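Local coordinates for protein coproheme decarboxylase (Thermus thermophilus, PDB 1VDH) that catalyses the hydrogen peroxide-dependent oxidative decarboxylation of Fe-coproporphyrin III to heme b, the last step of coproporphyrin-dependent heme biosynthesis, and assembles as a homopentamer, at residues D20-D25 and L102-S107. Sequence-based numbering, arbitrary orientation.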
ATOM      1  N   ASP A  20       0.932 -11.476 -17.979  1.00  7.30           N
ATOM      2  CA  ASP A  20      -0.011 -12.097 -17.064  1.00  7.38           C
ATOM      3  C   ASP A  20       0.778 -12.905 -16.044  1.00  7.95           C
ATOM      4  O   ASP A  20       1.225 -14.018 -16.336  1.00  7.14           O
ATOM      5  CB  ASP A  20      -0.974 -12.996 -17.862  1.00  8.92           C
ATOM      6  CG  ASP A  20      -2.108 -13.575 -17.017  1.00  9.26           C
ATOM      7  OD1 ASP A  20      -2.040 -13.567 -15.768  1.00  7.00           O
ATOM      8  OD2 ASP A  20      -3.081 -14.060 -17.624  1.00 10.89           O
ATOM      9  N   PHE A  21       0.975 -12.317 -14.865  1.00  6.43           N
ATOM     10  CA  PHE A  21       1.699 -12.963 -13.773  1.00  6.29           C
ATOM     11  C   PHE A  21       0.736 -13.663 -12.827  1.00  5.98           C
ATOM     12  O   PHE A  21      -0.230 -13.060 -12.351  1.00  7.41           O
ATOM     13  CB  PHE A  21       2.499 -11.932 -12.964  1.00  5.59           C
ATOM     14  CG  PHE A  21       3.644 -11.321 -13.713  1.00  4.61           C
ATOM     15  CD1 PHE A  21       4.880 -11.956 -13.752  1.00  5.90           C
ATOM     16  CD2 PHE A  21       3.499 -10.087 -14.341  1.00  6.68           C
ATOM     17  CE1 PHE A  21       5.959 -11.373 -14.399  1.00  6.31           C
ATOM     18  CE2 PHE A  21       4.573  -9.493 -14.995  1.00  8.20           C
ATOM     19  CZ  PHE A  21       5.806 -10.135 -15.024  1.00  7.18           C
ATOM     20  N   ARG A  22       1.035 -14.917 -12.503  1.00  5.77           N
ATOM     21  CA  ARG A  22       0.193 -15.686 -11.601  1.00  6.64           C
ATOM     22  C   ARG A  22       1.022 -16.455 -10.584  1.00  7.21           C
ATOM     23  O   ARG A  22       2.207 -16.734 -10.809  1.00  6.15           O
ATOM     24  CB  ARG A  22      -0.681 -16.666 -12.391  1.00  8.55           C
ATOM     25  CG  ARG A  22      -1.407 -16.016 -13.553  1.00  9.11           C
ATOM     26  CD  ARG A  22      -2.872 -16.371 -13.585  1.00  8.24           C
ATOM     27  NE  ARG A  22      -3.505 -15.766 -14.751  1.00  9.24           N
ATOM     28  CZ  ARG A  22      -4.778 -15.926 -15.090  1.00  7.49           C
ATOM     29  NH1 ARG A  22      -5.579 -16.676 -14.345  1.00  8.69           N
ATOM     30  NH2 ARG A  22      -5.237 -15.349 -16.190  1.00  6.81           N
ATOM     31  N   LEU A  23       0.397 -16.747  -9.446  1.00  5.23           N
ATOM     32  CA  LEU A  23       1.033 -17.506  -8.375  1.00  6.68           C
ATOM     33  C   LEU A  23       0.424 -18.900  -8.371  1.00  7.33           C
ATOM     34  O   LEU A  23      -0.786 -19.061  -8.556  1.00  8.07           O
ATOM     35  CB  LEU A  23       0.789 -16.839  -7.020  1.00  5.48           C
ATOM     36  CG  LEU A  23       1.619 -15.595  -6.701  1.00  6.43           C
ATOM     37  CD1 LEU A  23       1.022 -14.906  -5.488  1.00  7.65           C
ATOM     38  CD2 LEU A  23       3.085 -15.985  -6.446  1.00  2.68           C
ATOM     39  N   LEU A  24       1.262 -19.907  -8.164  1.00  7.86           N
ATOM     40  CA  LEU A  24       0.792 -21.283  -8.135  1.00  7.52           C
ATOM     41  C   LEU A  24       0.448 -21.726  -6.717  1.00  8.72           C
ATOM     42  O   LEU A  24       1.195 -21.468  -5.771  1.00  9.80           O
ATOM     43  CB  LEU A  24       1.856 -22.214  -8.727  1.00  8.10           C
ATOM     44  CG  LEU A  24       1.577 -23.721  -8.654  1.00  7.67           C
ATOM     45  CD1 LEU A  24       0.416 -24.086  -9.572  1.00  7.42           C
ATOM     46  CD2 LEU A  24       2.831 -24.495  -9.040  1.00  7.03           C
ATOM     47  N   ASP A  25      -0.720 -22.333  -6.557  1.00 10.36           N
ATOM     48  CA  ASP A  25      -1.110 -22.846  -5.255  1.00 10.80           C
ATOM     49  C   ASP A  25      -0.451 -24.229  -5.205  1.00 10.53           C
ATOM     50  O   ASP A  25      -1.057 -25.232  -5.594  1.00  9.04           O
ATOM     51  CB  ASP A  25      -2.635 -22.964  -5.146  1.00 15.04           C
ATOM     52  CG  ASP A  25      -3.102 -23.351  -3.742  1.00 18.13           C
ATOM     53  OD1 ASP A  25      -2.306 -23.913  -2.959  1.00 19.44           O
ATOM     54  OD2 ASP A  25      -4.280 -23.094  -3.423  1.00 22.84           O
ATOM     55  N   LEU A 102      -4.273 -21.397  -9.758  1.00  8.63           N
ATOM     56  CA  LEU A 102      -3.515 -20.159  -9.916  1.00  9.52           C
ATOM     57  C   LEU A 102      -4.232 -18.943  -9.353  1.00  8.98           C
ATOM     58  O   LEU A 102      -5.465 -18.888  -9.311  1.00  9.05           O
ATOM     59  CB  LEU A 102      -3.217 -19.891 -11.395  1.00  9.27           C
ATOM     60  CG  LEU A 102      -2.399 -20.919 -12.173  1.00  8.09           C
ATOM     61  CD1 LEU A 102      -2.297 -20.471 -13.625  1.00  8.89           C
ATOM     62  CD2 LEU A 102      -1.020 -21.078 -11.545  1.00  7.66           C
ATOM     63  N   GLY A 103      -3.438 -17.968  -8.931  1.00  8.39           N
ATOM     64  CA  GLY A 103      -3.968 -16.723  -8.413  1.00 10.31           C
ATOM     65  C   GLY A 103      -3.267 -15.623  -9.192  1.00 10.77           C
ATOM     66  O   GLY A 103      -2.049 -15.688  -9.375  1.00 11.33           O
ATOM     67  N   ARG A 104      -4.010 -14.638  -9.691  1.00  9.75           N
ATOM     68  CA  ARG A 104      -3.385 -13.544 -10.441  1.00 11.29           C
ATOM     69  C   ARG A 104      -2.676 -12.633  -9.447  1.00 10.64           C
ATOM     70  O   ARG A 104      -3.286 -12.164  -8.488  1.00 11.93           O
ATOM     71  CB  ARG A 104      -4.423 -12.731 -11.223  1.00 12.61           C
ATOM     72  CG  ARG A 104      -5.220 -13.517 -12.249  1.00 14.44           C
ATOM     73  CD  ARG A 104      -5.927 -12.582 -13.239  1.00 16.15           C
ATOM     74  NE  ARG A 104      -4.987 -11.982 -14.187  1.00 16.35           N
ATOM     75  CZ  ARG A 104      -5.339 -11.398 -15.331  1.00 15.75           C
ATOM     76  NH1 ARG A 104      -6.619 -11.318 -15.680  1.00 16.41           N
ATOM     77  NH2 ARG A 104      -4.409 -10.936 -16.154  1.00 16.27           N
ATOM     78  N   SER A 105      -1.391 -12.386  -9.668  1.00  9.57           N
ATOM     79  CA  SER A 105      -0.637 -11.538  -8.749  1.00  9.70           C
ATOM     80  C   SER A 105      -0.286 -10.166  -9.314  1.00 10.00           C
ATOM     81  O   SER A 105      -0.156  -9.201  -8.562  1.00  9.71           O
ATOM     82  CB  SER A 105       0.628 -12.257  -8.272  1.00  8.58           C
ATOM     83  OG  SER A 105       1.501 -12.536  -9.349  1.00  6.41           O
ATOM     84  N   TYR A 106      -0.111 -10.089 -10.630  1.00  8.45           N
ATOM     85  CA  TYR A 106       0.221  -8.831 -11.297  1.00  7.46           C
ATOM     86  C   TYR A 106      -0.042  -8.986 -12.792  1.00  6.52           C
ATOM     87  O   TYR A 106      -0.187 -10.102 -13.295  1.00  8.04           O
ATOM     88  CB  TYR A 106       1.699  -8.468 -11.055  1.00  7.86           C
ATOM     89  CG  TYR A 106       2.064  -7.039 -11.422  1.00  9.90           C
ATOM     90  CD1 TYR A 106       1.548  -5.960 -10.704  1.00 11.46           C
ATOM     91  CD2 TYR A 106       2.922  -6.768 -12.490  1.00 10.04           C
ATOM     92  CE1 TYR A 106       1.877  -4.641 -11.042  1.00 12.87           C
ATOM     93  CE2 TYR A 106       3.256  -5.454 -12.835  1.00 11.36           C
ATOM     94  CZ  TYR A 106       2.732  -4.401 -12.107  1.00 13.35           C
ATOM     95  OH  TYR A 106       3.069  -3.108 -12.437  1.00 16.31           O
ATOM     96  N   SER A 107      -0.126  -7.862 -13.495  1.00  6.05           N
ATOM     97  CA  SER A 107      -0.360  -7.872 -14.934  1.00  5.83           C
ATOM     98  C   SER A 107      -0.015  -6.510 -15.504  1.00  7.06           C
ATOM     99  O   SER A 107       0.145  -5.541 -14.759  1.00  5.49           O
ATOM    100  CB  SER A 107      -1.827  -8.205 -15.253  1.00  4.54           C
ATOM    101  OG  SER A 107      -2.678  -7.104 -14.985  1.00  5.69           O
TER
HETATM  102  O   HOH W   1      -2.329 -11.625 -13.909  1.00 15.21           O
HETATM  103  O   HOH W   2      -6.248 -17.831 -11.695  1.00 16.60           O
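Arg-22 grips Asp-20 side-on, two residues back on its own strand: NE reaches OD1 at 2.8 Å from above the carboxylate plane, while NH2 takes the syn lone pair of OD2 at 2.9 Å. Across the strands, Arg-104 lays CG over one face of the Arg-22 guanidinium, and the two guanidiniums stack with planes only 13° apart. Asp-20, whose OD1 also makes a longer salt bridge to Arg-104 NH2 (3.6 Å), and Glu-90, the stronger partner of that NH2, probably offset the two like charges. One water accepts from Arg-104 NE; another joins Arg-22 NH1 to Leu-102 O. A leucine at Arg-22 would lose both bonds to Asp-20 and would probably leave the carboxylate and Arg-104 less firmly placed.

The backbone that carries these side chains has a classic beta bulge, Ser-105 and Tyr-106 both facing Phe-21 across the antiparallel strands. Phe-21 O accepts from Ser-105 N at 3.0 Å and weakly from Tyr-106 N; beyond the bulge, Leu-23 and Gly-103 exchange two backbone hydrogen bonds. On the other face, Phe-21 and Tyr-106 run alongside each other, CD2 to CD2 at 3.8 Å.

On helix 83-95, Glu-90 forms its salt bridge with Arg-104, and Ser-94 a hydrogen bond with Arg-22. Strand 74-80 flanks 10-24 in the antiparallel sheet of this chlorite dismutase-type fold, Phe-233 stacks on Phe-21, and the ring of His-70 of the second subunit is hydrogen-bonded to Ser-107 OG, while Tyr-106 rests on Pro-146 of strand 141-152, a predicted coproheme-binding residue.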